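Local coordinates for thioredoxin reductase (Streptomyces clavuligerus, PDB 4NTD), which catalyses disulfide bond formation in natural products, evidently in holomycin biosynthesis, as an FAD-dependent relative of the thioredoxin reductases, at residues P261-E272 with T287-V298; I102-E110 with T121-L130. All coordinates share one frame; numbering follows the deposited sequence. Where two conformers were deposited one is given.

Interaction 1. Residues P261-E272 with T287-V298; sequences PRDGLLTALGCE and TSVPGVWAVGNV. With FAD (flavin-adenine dinucleotide), chain C.
Leu-266 bridges helix 264-269 and strand 292-294, whose axes come within 10.6 Å and run roughly antiparallel, 147° between their directions. The strand is one edge of the five-stranded parallel sheet of the Rossmann-type FAD-binding fold, and the short helix packs on one side of it, while Trp-293 on the other side meets helix 305-338. The two methyls of Leu-266 divide the work: CD2 slides past Val-292 to lie 3.7 Å from its CG1, and CD1 settles 4.0 Å from Ala-294 CB and also touches Val-298 CG2. One turn later Leu-269 CD1 comes in at a slant to the other methyl of Val-292, CG2, at 4.1 Å. A Schellman motif, with Gly-270 at positive phi, closes the helix and brings Cys-271 SG within 3.7 Å of Val-289 CG2. Thr-287 makes an ST turn: its OG1 accepts from Val-289 N and donates to Val-292 O at 2.8 Å, from above the carbonyl plane. Ser-288 OG, set between its own N and carbonyl carbon (chi1 68°), accepts from Glu-272 N at 2.8 Å in a fairly straight bond (162°), and a water joins the same hydroxyl to Gly-270 O. At the other end a water donates to both Asp-263 OD2 and Val-298 O; that carboxylate oxygen is also salt-bridged to Arg-273. Here the segment 287-298 turns to the cofactor: Gly-296, where a side chain would collide with the phosphate, lets Asn-297 N donate a hydrogen bond to FAD O1P, 2.9 Å away.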
loop_
_atom_site.group_PDB
_atom_site.type_symbol
_atom_site.label_atom_id
_atom_site.label_comp_id
_atom_site.label_asym_id
_atom_site.label_seq_id
_atom_site.Cartn_x
_atom_site.Cartn_y
_atom_site.Cartn_z
ATOM N N PRO A 261 3.695 16.613 9.448
ATOM C CA PRO A 261 2.966 15.440 9.934
ATOM C C PRO A 261 2.377 15.667 11.319
ATOM O O PRO A 261 2.991 16.343 12.149
ATOM C CB PRO A 261 4.039 14.346 9.988
ATOM C CG PRO A 261 5.335 15.073 10.076
ATOM C CD PRO A 261 5.143 16.359 9.333
ATOM N N ARG A 262 1.192 15.115 11.563
ATOM C CA ARG A 262 0.569 15.199 12.880
ATOM C C ARG A 262 1.125 14.094 13.776
ATOM O O ARG A 262 0.407 13.167 14.152
ATOM C CB ARG A 262 -0.952 15.091 12.762
ATOM C CG ARG A 262 -1.600 16.209 11.962
ATOM C CD ARG A 262 -3.066 16.347 12.341
ATOM N NE ARG A 262 -3.796 17.284 11.491
ATOM C CZ ARG A 262 -4.286 16.997 10.285
ATOM N NH1 ARG A 262 -4.152 15.786 9.755
ATOM N NH2 ARG A 262 -4.935 17.932 9.603
ATOM N N ASP A 263 2.407 14.211 14.120
ATOM C CA ASP A 263 3.126 13.154 14.841
ATOM C C ASP A 263 3.432 13.497 16.307
ATOM O O ASP A 263 4.270 12.849 16.935
ATOM C CB ASP A 263 4.418 12.779 14.088
ATOM C CG ASP A 263 5.378 13.951 13.922
ATOM O OD1 ASP A 263 5.143 15.029 14.507
ATOM O OD2 ASP A 263 6.379 13.788 13.192
ATOM N N GLY A 264 2.742 14.496 16.854
ATOM C CA GLY A 264 2.956 14.913 18.239
ATOM C C GLY A 264 2.769 13.798 19.258
ATOM O O GLY A 264 3.523 13.707 20.227
ATOM N N LEU A 265 1.769 12.946 19.038
ATOM C CA LEU A 265 1.510 11.823 19.942
ATOM C C LEU A 265 2.639 10.796 19.897
ATOM O O LEU A 265 2.958 10.171 20.909
ATOM C CB LEU A 265 0.174 11.149 19.610
ATOM C CG LEU A 265 -1.078 12.016 19.782
ATOM C CD1 LEU A 265 -2.287 11.347 19.144
ATOM C CD2 LEU A 265 -1.343 12.314 21.252
ATOM N N LEU A 266 3.237 10.626 18.720
ATOM C CA LEU A 266 4.359 9.704 18.545
ATOM C C LEU A 266 5.622 10.243 19.219
ATOM O O LEU A 266 6.333 9.501 19.899
ATOM C CB LEU A 266 4.610 9.443 17.056
ATOM C CG LEU A 266 3.446 8.768 16.317
ATOM C CD1 LEU A 266 3.619 8.872 14.809
ATOM C CD2 LEU A 266 3.305 7.313 16.744
ATOM N N THR A 267 5.889 11.534 19.038
ATOM C CA THR A 267 7.015 12.188 19.705
ATOM C C THR A 267 6.901 12.079 21.230
ATOM O O THR A 267 7.885 11.771 21.906
ATOM C CB THR A 267 7.123 13.670 19.293
ATOM O OG1 THR A 267 7.313 13.755 17.876
ATOM C CG2 THR A 267 8.294 14.358 19.997
ATOM N N ALA A 268 5.701 12.312 21.760
ATOM C CA ALA A 268 5.463 12.246 23.207
ATOM C C ALA A 268 5.656 10.835 23.773
ATOM O O ALA A 268 6.048 10.676 24.930
ATOM C CB ALA A 268 4.070 12.763 23.540
ATOM N N LEU A 269 5.383 9.820 22.954
ATOM C CA LEU A 269 5.613 8.420 23.333
ATOM C C LEU A 269 7.095 8.027 23.308
ATOM O O LEU A 269 7.465 6.970 23.823
ATOM C CB LEU A 269 4.818 7.478 22.417
ATOM C CG LEU A 269 3.326 7.341 22.730
ATOM C CD1 LEU A 269 2.566 6.802 21.527
ATOM C CD2 LEU A 269 3.108 6.450 23.945
ATOM N N GLY A 270 7.932 8.869 22.704
ATOM C CA GLY A 270 9.369 8.616 22.616
ATOM C C GLY A 270 9.779 7.895 21.344
ATOM O O GLY A 270 10.863 7.313 21.285
ATOM N N CYS A 271 8.923 7.937 20.324
ATOM C CA CYS A 271 9.225 7.311 19.037
ATOM C C CYS A 271 10.395 8.029 18.373
ATOM O O CYS A 271 10.404 9.256 18.283
ATOM C CB CYS A 271 8.007 7.350 18.106
ATOM S SG CYS A 271 6.548 6.467 18.709
ATOM N N GLU A 272 11.382 7.259 17.920
ATOM C CA GLU A 272 12.580 7.823 17.303
ATOM C C GLU A 272 12.276 8.400 15.923
ATOM O O GLU A 272 11.427 7.881 15.198
ATOM C CB GLU A 272 13.679 6.759 17.204
ATOM C CG GLU A 272 14.224 6.327 18.559
ATOM C CD GLU A 272 15.224 5.187 18.476
ATOM O OE1 GLU A 272 15.635 4.818 17.355
ATOM O OE2 GLU A 272 15.604 4.657 19.542
ATOM N N THR A 287 6.908 1.445 14.942
ATOM C CA THR A 287 7.832 2.482 15.410
ATOM C C THR A 287 8.847 1.890 16.394
ATOM O O THR A 287 8.834 0.686 16.652
ATOM C CB THR A 287 7.078 3.638 16.106
ATOM O OG1 THR A 287 6.527 3.178 17.346
ATOM C CG2 THR A 287 5.966 4.191 15.217
ATOM N N SER A 288 9.713 2.736 16.948
ATOM C CA SER A 288 10.701 2.300 17.941
ATOM C C SER A 288 10.094 1.991 19.314
ATOM O O SER A 288 10.770 1.423 20.174
ATOM C CB SER A 288 11.802 3.353 18.096
ATOM O OG SER A 288 11.301 4.536 18.695
ATOM N N VAL A 289 8.838 2.380 19.526
ATOM C CA VAL A 289 8.135 2.094 20.776
ATOM C C VAL A 289 7.306 0.823 20.598
ATOM O O VAL A 289 6.448 0.769 19.714
ATOM C CB VAL A 289 7.222 3.266 21.190
ATOM C CG1 VAL A 289 6.404 2.910 22.426
ATOM C CG2 VAL A 289 8.055 4.514 21.447
ATOM N N PRO A 290 7.559 -0.206 21.431
ATOM C CA PRO A 290 6.790 -1.442 21.279
ATOM C C PRO A 290 5.280 -1.220 21.381
ATOM O O PRO A 290 4.815 -0.489 22.257
ATOM C CB PRO A 290 7.298 -2.324 22.427
ATOM C CG PRO A 290 8.654 -1.797 22.745
ATOM C CD PRO A 290 8.594 -0.324 22.475
ATOM N N GLY A 291 4.537 -1.829 20.462
ATOM C CA GLY A 291 3.081 -1.758 20.458
ATOM C C GLY A 291 2.478 -0.571 19.725
ATOM O O GLY A 291 1.254 -0.434 19.686
ATOM N N VAL A 292 3.324 0.276 19.138
ATOM C CA VAL A 292 2.871 1.501 18.472
ATOM C C VAL A 292 3.220 1.475 16.983
ATOM O O VAL A 292 4.394 1.492 16.610
ATOM C CB VAL A 292 3.491 2.755 19.126
ATOM C CG1 VAL A 292 3.034 4.024 18.411
ATOM C CG2 VAL A 292 3.130 2.815 20.604
ATOM N N TRP A 293 2.183 1.428 16.146
ATOM C CA TRP A 293 2.328 1.485 14.692
ATOM C C TRP A 293 1.937 2.871 14.181
ATOM O O TRP A 293 1.145 3.572 14.814
ATOM C CB TRP A 293 1.447 0.421 14.019
ATOM C CG TRP A 293 2.126 -0.907 13.799
ATOM C CD1 TRP A 293 2.652 -1.367 12.629
ATOM C CD2 TRP A 293 2.344 -1.941 14.769
ATOM N NE1 TRP A 293 3.186 -2.620 12.806
ATOM C CE2 TRP A 293 3.011 -2.997 14.110
ATOM C CE3 TRP A 293 2.039 -2.080 16.129
ATOM C CZ2 TRP A 293 3.382 -4.173 14.764
ATOM C CZ3 TRP A 293 2.410 -3.251 16.779
ATOM C CH2 TRP A 293 3.074 -4.280 16.095
ATOM N N ALA A 294 2.495 3.253 13.034
ATOM C CA ALA A 294 2.147 4.511 12.371
ATOM C C ALA A 294 2.037 4.283 10.866
ATOM O O ALA A 294 2.917 3.661 10.273
ATOM C CB ALA A 294 3.190 5.574 12.669
ATOM N N VAL A 295 0.957 4.776 10.258
ATOM C CA VAL A 295 0.703 4.566 8.827
ATOM C C VAL A 295 0.156 5.812 8.138
ATOM O O VAL A 295 -0.504 6.642 8.763
ATOM C CB VAL A 295 -0.286 3.401 8.575
ATOM C CG1 VAL A 295 0.226 2.110 9.195
ATOM C CG2 VAL A 295 -1.676 3.730 9.101
ATOM N N GLY A 296 0.414 5.908 6.837
ATOM C CA GLY A 296 -0.073 7.005 6.006
ATOM C C GLY A 296 0.788 8.255 6.018
ATOM O O GLY A 296 1.998 8.195 6.258
ATOM N N ASN A 297 0.147 9.393 5.756
ATOM C CA ASN A 297 0.833 10.686 5.653
ATOM C C ASN A 297 1.564 11.130 6.925
ATOM O O ASN A 297 2.449 11.981 6.845
ATOM C CB ASN A 297 -0.151 11.801 5.248
ATOM C CG ASN A 297 -0.305 11.980 3.739
ATOM O OD1 ASN A 297 -1.260 12.622 3.302
ATOM N ND2 ASN A 297 0.631 11.460 2.942
ATOM N N VAL A 298 1.200 10.586 8.089
ATOM C CA VAL A 298 1.903 10.934 9.334
ATOM C C VAL A 298 3.374 10.497 9.300
ATOM O O VAL A 298 4.208 11.094 9.977
ATOM C CB VAL A 298 1.184 10.393 10.602
ATOM C CG1 VAL A 298 1.249 8.872 10.687
ATOM C CG2 VAL A 298 1.765 11.023 11.865
HETATM P PA FAD C . -5.993 11.399 6.144
HETATM O O1A FAD C . -6.813 10.889 4.989
HETATM O O2A FAD C . -5.643 12.863 6.181
HETATM O O5B FAD C . -6.770 11.035 7.498
HETATM C C5B FAD C . -6.223 11.389 8.762
HETATM C C4B FAD C . -7.361 11.462 9.764
HETATM O O4B FAD C . -6.826 11.571 11.081
HETATM C C3B FAD C . -8.255 12.681 9.547
HETATM O O3B FAD C . -9.613 12.278 9.332
HETATM C C2B FAD C . -8.105 13.502 10.818
HETATM O O2B FAD C . -9.331 14.125 11.214
HETATM C C1B FAD C . -7.650 12.464 11.829
HETATM N N9A FAD C . -6.881 12.963 12.990
HETATM C C8A FAD C . -5.752 13.694 12.959
HETATM N N7A FAD C . -5.311 13.941 14.217
HETATM C C5A FAD C . -6.166 13.352 15.070
HETATM C C6A FAD C . -6.290 13.216 16.536
HETATM N N6A FAD C . -5.380 13.792 17.354
HETATM N N1A FAD C . -7.339 12.510 17.022
HETATM C C2A FAD C . -8.256 11.935 16.214
HETATM N N3A FAD C . -8.196 12.018 14.870
HETATM C C4A FAD C . -7.196 12.698 14.256
HETATM N N1 FAD C . -4.570 11.263 -2.989
HETATM C C2 FAD C . -5.023 10.423 -3.947
HETATM O O2 FAD C . -4.653 9.232 -3.902
HETATM N N3 FAD C . -5.846 10.824 -4.933
HETATM C C4 FAD C . -6.281 12.093 -5.027
HETATM O O4 FAD C . -7.040 12.437 -5.956
HETATM C C4X FAD C . -5.841 13.077 -4.009
HETATM N N5 FAD C . -6.225 14.378 -4.022
HETATM C C5X FAD C . -5.777 15.241 -3.071
HETATM C C6 FAD C . -6.188 16.570 -3.107
HETATM C C7 FAD C . -5.752 17.480 -2.149
HETATM C C7M FAD C . -6.209 18.917 -2.209
HETATM C C8 FAD C . -4.838 17.029 -1.069
HETATM C C8M FAD C . -4.345 18.000 -0.027
HETATM C C9 FAD C . -4.422 15.703 -1.025
HETATM C C9A FAD C . -4.855 14.785 -1.987
HETATM N N10 FAD C . -4.448 13.426 -1.963
HETATM C C10 FAD C . -4.933 12.564 -2.962
HETATM C "C1'" FAD C . -3.557 12.870 -0.937
HETATM C "C2'" FAD C . -4.405 12.336 0.218
HETATM O "O2'" FAD C . -4.926 13.442 0.969
HETATM C "C3'" FAD C . -3.597 11.431 1.147
HETATM O "O3'" FAD C . -3.016 10.367 0.384
HETATM C "C4'" FAD C . -4.437 10.813 2.266
HETATM O "O4'" FAD C . -5.237 11.803 2.923
HETATM C "C5'" FAD C . -3.562 10.144 3.318
HETATM O "O5'" FAD C . -4.375 9.280 4.108
HETATM P P FAD C . -4.162 9.147 5.694
HETATM O O1P FAD C . -2.689 9.067 5.984
HETATM O O2P FAD C . -5.098 8.067 6.176
HETATM O O3P FAD C . -4.602 10.589 6.295
HETATM O O HOH W 1 6.705 11.810 11.157
HETATM O O HOH W 2 12.008 4.580 21.282
HETATM O O HOH W 3 9.997 5.399 15.738
#

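Interaction 2. Residues I102-E110 with T121-L130; sequences IRGEVDDVE and TVRLVGGVAL. With FAD (flavin-adenine dinucleotide), chain C.
Ile-102 CG2 meets Leu-124 CD2 at 3.9 Å, at the point where the parallel sheet of the FAD-binding domain gives way to an antiparallel beta hairpin, strands 106-112 and 119-124. Past Gly-104, Glu-105 O accepts from Val-125 N at 2.8 Å, almost straight in line with the carbonyl, and the CB of Glu-105 rests against Val-125 CG2. Val-106 forms a non-hydrogen-bonded pair with Leu-124, which leaves its backbone to grip the adenine: its N donates to FAD N1A at 3.0 Å and its O accepts from FAD N6A at 2.9 Å. Its side chain crosses that of Val-122 at about a right angle, CG1 to CG1 3.7 Å, on the face turned to strand 31-36. Asp-107 and Asp-108 form a classic beta bulge opposite Arg-123: Asp-107 N donates to Arg-123 O at 2.9 Å in the carbonyl plane, Asp-108 N only weakly to the same oxygen. In one of the two conformers of Arg-123, the carboxylate of Asp-108, CG anti to the backbone N (chi1 -171°), runs alongside the arginine, nearly coplanar with its guanidinium (12°), and puts OD2 2.7 Å from NH1. An alanine here is likely to leave Arg-123 NH1 with Glu-110 as its one acidic partner across the hairpin and the guanidinium freer to swing. Val-109 pairs with Val-122 on the buried face. Glu-110 and Thr-121 exchange two backbone hydrogen bonds, and in that same conformer Glu-110 OE2 alone receives both NH1 and NH2 of Arg-123, the latter at 2.9 Å, with the Glu-110 carboxylate and guanidinium planes 59° apart. Over one face of that guanidinium, toward its rim, sits Thr-121 CG2.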
loop_
_atom_site.group_PDB
_atom_site.type_symbol
_atom_site.label_atom_id
_atom_site.label_comp_id
_atom_site.label_asym_id
_atom_site.label_seq_id
_atom_site.Cartn_x
_atom_site.Cartn_y
_atom_site.Cartn_z
ATOM N N ILE A 102 -15.610 6.678 17.379
ATOM C CA ILE A 102 -15.851 7.906 18.122
ATOM C C ILE A 102 -15.377 9.072 17.261
ATOM O O ILE A 102 -14.252 9.045 16.750
ATOM C CB ILE A 102 -15.065 7.935 19.454
ATOM C CG1 ILE A 102 -15.464 6.752 20.345
ATOM C CG2 ILE A 102 -15.292 9.257 20.185
ATOM C CD1 ILE A 102 -14.628 6.612 21.601
ATOM N N ARG A 103 -16.228 10.079 17.079
ATOM C CA ARG A 103 -15.788 11.319 16.452
ATOM C C ARG A 103 -15.280 12.250 17.544
ATOM O O ARG A 103 -16.063 12.785 18.324
ATOM C CB ARG A 103 -16.903 11.994 15.658
ATOM C CG ARG A 103 -16.415 13.233 14.922
ATOM C CD ARG A 103 -17.513 13.918 14.133
ATOM N NE ARG A 103 -17.097 15.246 13.677
ATOM C CZ ARG A 103 -16.797 15.539 12.417
ATOM N NH1 ARG A 103 -16.884 14.601 11.484
ATOM N NH2 ARG A 103 -16.426 16.770 12.085
ATOM N N GLY A 104 -13.963 12.427 17.595
ATOM C CA GLY A 104 -13.319 13.243 18.615
ATOM C C GLY A 104 -11.838 13.381 18.330
ATOM O O GLY A 104 -11.354 12.926 17.290
ATOM N N GLU A 105 -11.121 14.006 19.259
ATOM C CA GLU A 105 -9.698 14.278 19.092
ATOM C C GLU A 105 -8.907 13.683 20.248
ATOM O O GLU A 105 -9.160 14.003 21.409
ATOM C CB GLU A 105 -9.447 15.789 19.014
ATOM C CG GLU A 105 -7.986 16.153 18.768
ATOM C CD GLU A 105 -7.734 17.648 18.659
ATOM O OE1 GLU A 105 -8.697 18.426 18.502
ATOM O OE2 GLU A 105 -6.554 18.048 18.726
ATOM N N VAL A 106 -7.950 12.818 19.923
ATOM C CA VAL A 106 -7.025 12.288 20.919
ATOM C C VAL A 106 -5.974 13.354 21.200
ATOM O O VAL A 106 -5.353 13.869 20.269
ATOM C CB VAL A 106 -6.326 11.005 20.424
ATOM C CG1 VAL A 106 -5.300 10.521 21.443
ATOM C CG2 VAL A 106 -7.352 9.916 20.134
ATOM N N ASP A 107 -5.777 13.694 22.471
ATOM C CA ASP A 107 -4.741 14.664 22.831
ATOM C C ASP A 107 -3.616 14.087 23.697
ATOM O O ASP A 107 -2.664 14.797 24.009
ATOM C CB ASP A 107 -5.361 15.911 23.475
ATOM C CG ASP A 107 -5.816 15.683 24.899
ATOM O OD1 ASP A 107 -6.094 14.527 25.280
ATOM O OD2 ASP A 107 -5.899 16.682 25.643
ATOM N N ASP A 108 -3.708 12.809 24.065
ATOM C CA ASP A 108 -2.620 12.149 24.789
ATOM C C ASP A 108 -2.678 10.629 24.659
ATOM O O ASP A 108 -3.760 10.038 24.659
ATOM C CB ASP A 108 -2.646 12.537 26.274
ATOM C CG ASP A 108 -1.417 12.057 27.030
ATOM O OD1 ASP A 108 -0.292 12.203 26.509
ATOM O OD2 ASP A 108 -1.572 11.538 28.154
ATOM N N VAL A 109 -1.503 10.014 24.536
ATOM C CA VAL A 109 -1.352 8.563 24.622
ATOM C C VAL A 109 -0.187 8.274 25.572
ATOM O O VAL A 109 0.921 8.766 25.363
ATOM C CB VAL A 109 -1.066 7.924 23.246
ATOM C CG1 VAL A 109 -0.985 6.406 23.364
ATOM C CG2 VAL A 109 -2.137 8.316 22.237
ATOM N N GLU A 110 -0.451 7.488 26.617
ATOM C CA GLU A 110 0.558 7.156 27.627
ATOM C C GLU A 110 0.783 5.650 27.685
ATOM O O GLU A 110 -0.173 4.877 27.721
ATOM C CB GLU A 110 0.119 7.666 29.002
ATOM C CG GLU A 110 1.135 7.427 30.113
ATOM C CD GLU A 110 0.762 8.111 31.417
ATOM O OE1 GLU A 110 1.648 8.244 32.289
ATOM O OE2 GLU A 110 -0.410 8.516 31.577
ATOM N N THR A 121 -2.926 4.122 27.597
ATOM C CA THR A 121 -4.105 4.918 27.906
ATOM C C THR A 121 -4.227 6.007 26.850
ATOM O O THR A 121 -3.309 6.806 26.667
ATOM C CB THR A 121 -4.015 5.560 29.303
ATOM O OG1 THR A 121 -3.864 4.536 30.294
ATOM C CG2 THR A 121 -5.277 6.364 29.611
ATOM N N VAL A 122 -5.361 6.019 26.152
ATOM C CA VAL A 122 -5.650 7.014 25.123
ATOM C C VAL A 122 -6.663 7.997 25.703
ATOM O O VAL A 122 -7.722 7.584 26.170
ATOM C CB VAL A 122 -6.218 6.347 23.855
ATOM C CG1 VAL A 122 -6.598 7.389 22.811
ATOM C CG2 VAL A 122 -5.207 5.362 23.281
ATOM N N ARG A 123 -6.326 9.286 25.671
ATOM C CA ARG A 123 -7.163 10.329 26.266
ATOM C C ARG A 123 -7.643 11.311 25.199
ATOM O O ARG A 123 -6.855 11.776 24.371
ATOM C CB ARG A 123 -6.392 11.067 27.368
ATOM C CG ARG A 123 -5.923 10.161 28.502
ATOM C CD ARG A 123 -5.194 10.922 29.602
ATOM N NE ARG A 123 -4.797 10.037 30.696
ATOM C CZ ARG A 123 -3.557 9.602 30.902
ATOM N NH1 ARG A 123 -2.574 9.976 30.096
ATOM N NH2 ARG A 123 -3.298 8.796 31.923
ATOM N N LEU A 124 -8.942 11.615 25.224
ATOM C CA LEU A 124 -9.555 12.535 24.266
ATOM C C LEU A 124 -9.732 13.922 24.865
ATOM O O LEU A 124 -9.844 14.074 26.084
ATOM C CB LEU A 124 -10.932 12.026 23.823
ATOM C CG LEU A 124 -11.000 10.946 22.742
ATOM C CD1 LEU A 124 -10.326 9.661 23.194
ATOM C CD2 LEU A 124 -12.450 10.688 22.364
ATOM N N VAL A 125 -9.779 14.927 23.994
ATOM C CA VAL A 125 -10.189 16.269 24.393
ATOM C C VAL A 125 -11.603 16.152 24.967
ATOM O O VAL A 125 -12.480 15.550 24.345
ATOM C CB VAL A 125 -10.184 17.254 23.202
ATOM C CG1 VAL A 125 -10.719 18.616 23.630
ATOM C CG2 VAL A 125 -8.782 17.397 22.623
ATOM N N GLY A 126 -11.808 16.699 26.161
ATOM C CA GLY A 126 -13.085 16.568 26.860
ATOM C C GLY A 126 -13.020 15.666 28.081
ATOM O O GLY A 126 -13.818 15.823 29.003
ATOM N N GLY A 127 -12.092 14.709 28.083
ATOM C CA GLY A 127 -11.847 13.881 29.269
ATOM C C GLY A 127 -12.032 12.378 29.129
ATOM O O GLY A 127 -11.607 11.629 30.009
ATOM N N VAL A 128 -12.668 11.925 28.051
ATOM C CA VAL A 128 -12.892 10.489 27.848
ATOM C C VAL A 128 -11.557 9.773 27.629
ATOM O O VAL A 128 -10.717 10.240 26.858
ATOM C CB VAL A 128 -13.848 10.214 26.663
ATOM C CG1 VAL A 128 -13.885 8.728 26.318
ATOM C CG2 VAL A 128 -15.249 10.715 26.987
ATOM N N ALA A 129 -11.368 8.650 28.322
ATOM C CA ALA A 129 -10.151 7.850 28.190
ATOM C C ALA A 129 -10.472 6.382 27.924
ATOM O O ALA A 129 -11.517 5.879 28.348
ATOM C CB ALA A 129 -9.287 7.980 29.437
ATOM N N LEU A 130 -9.563 5.715 27.212
ATOM C CA LEU A 130 -9.660 4.289 26.896
ATOM C C LEU A 130 -8.340 3.602 27.222
ATOM O O LEU A 130 -7.275 4.188 27.031
ATOM C CB LEU A 130 -9.911 4.068 25.403
ATOM C CG LEU A 130 -10.987 4.852 24.655
ATOM C CD1 LEU A 130 -10.444 6.170 24.125
ATOM C CD2 LEU A 130 -11.511 3.999 23.510
HETATM P PA FAD C . -5.993 11.399 6.144
HETATM O O1A FAD C . -6.813 10.889 4.989
HETATM O O2A FAD C . -5.643 12.863 6.181
HETATM O O5B FAD C . -6.770 11.035 7.498
HETATM C C5B FAD C . -6.223 11.389 8.762
HETATM C C4B FAD C . -7.361 11.462 9.764
HETATM O O4B FAD C . -6.826 11.571 11.081
HETATM C C3B FAD C . -8.255 12.681 9.547
HETATM O O3B FAD C . -9.613 12.278 9.332
HETATM C C2B FAD C . -8.105 13.502 10.818
HETATM O O2B FAD C . -9.331 14.125 11.214
HETATM C C1B FAD C . -7.650 12.464 11.829
HETATM N N9A FAD C . -6.881 12.963 12.990
HETATM C C8A FAD C . -5.752 13.694 12.959
HETATM N N7A FAD C . -5.311 13.941 14.217
HETATM C C5A FAD C . -6.166 13.352 15.070
HETATM C C6A FAD C . -6.290 13.216 16.536
HETATM N N6A FAD C . -5.380 13.792 17.354
HETATM N N1A FAD C . -7.339 12.510 17.022
HETATM C C2A FAD C . -8.256 11.935 16.214
HETATM N N3A FAD C . -8.196 12.018 14.870
HETATM C C4A FAD C . -7.196 12.698 14.256
HETATM N N1 FAD C . -4.570 11.263 -2.989
HETATM C C2 FAD C . -5.023 10.423 -3.947
HETATM O O2 FAD C . -4.653 9.232 -3.902
HETATM N N3 FAD C . -5.846 10.824 -4.933
HETATM C C4 FAD C . -6.281 12.093 -5.027
HETATM O O4 FAD C . -7.040 12.437 -5.956
HETATM C C4X FAD C . -5.841 13.077 -4.009
HETATM N N5 FAD C . -6.225 14.378 -4.022
HETATM C C5X FAD C . -5.777 15.241 -3.071
HETATM C C6 FAD C . -6.188 16.570 -3.107
HETATM C C7 FAD C . -5.752 17.480 -2.149
HETATM C C7M FAD C . -6.209 18.917 -2.209
HETATM C C8 FAD C . -4.838 17.029 -1.069
HETATM C C8M FAD C . -4.345 18.000 -0.027
HETATM C C9 FAD C . -4.422 15.703 -1.025
HETATM C C9A FAD C . -4.855 14.785 -1.987
HETATM N N10 FAD C . -4.448 13.426 -1.963
HETATM C C10 FAD C . -4.933 12.564 -2.962
HETATM C "C1'" FAD C . -3.557 12.870 -0.937
HETATM C "C2'" FAD C . -4.405 12.336 0.218
HETATM O "O2'" FAD C . -4.926 13.442 0.969
HETATM C "C3'" FAD C . -3.597 11.431 1.147
HETATM O "O3'" FAD C . -3.016 10.367 0.384
HETATM C "C4'" FAD C . -4.437 10.813 2.266
HETATM O "O4'" FAD C . -5.237 11.803 2.923
HETATM C "C5'" FAD C . -3.562 10.144 3.318
HETATM O "O5'" FAD C . -4.375 9.280 4.108
HETATM P P FAD C . -4.162 9.147 5.694
HETATM O O1P FAD C . -2.689 9.067 5.984
HETATM O O2P FAD C . -5.098 8.067 6.176
HETATM O O3P FAD C . -4.602 10.589 6.295
HETATM O O HOH W 4 -12.744 14.927 21.519
#

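Overall arrangement
Both contacts are partly buried and serve the FAD-binding domain, reaching opposite edges of its parallel sheet, strands 292-294 and 100-103. Interaction 1 delivers a backbone amide to a phosphate; interaction 2 clasps the adenine with backbone N and O. Interaction 1 is mainly apolar helix-on-strand packing, buried around Leu-266 and Val-292, with water-bridged polar atoms toward its ends; interaction 2 is held by strand pairing, with valines on the inner face and a salt-bridge network on the more exposed one. They meet because helix 264-269 lies between the edge strand 292-294 and the hairpin: Leu-265 CD1 touches Val-106 CG1 at 3.9 Å and Leu-269 CD2 comes within 3.5 Å of Val-109 O.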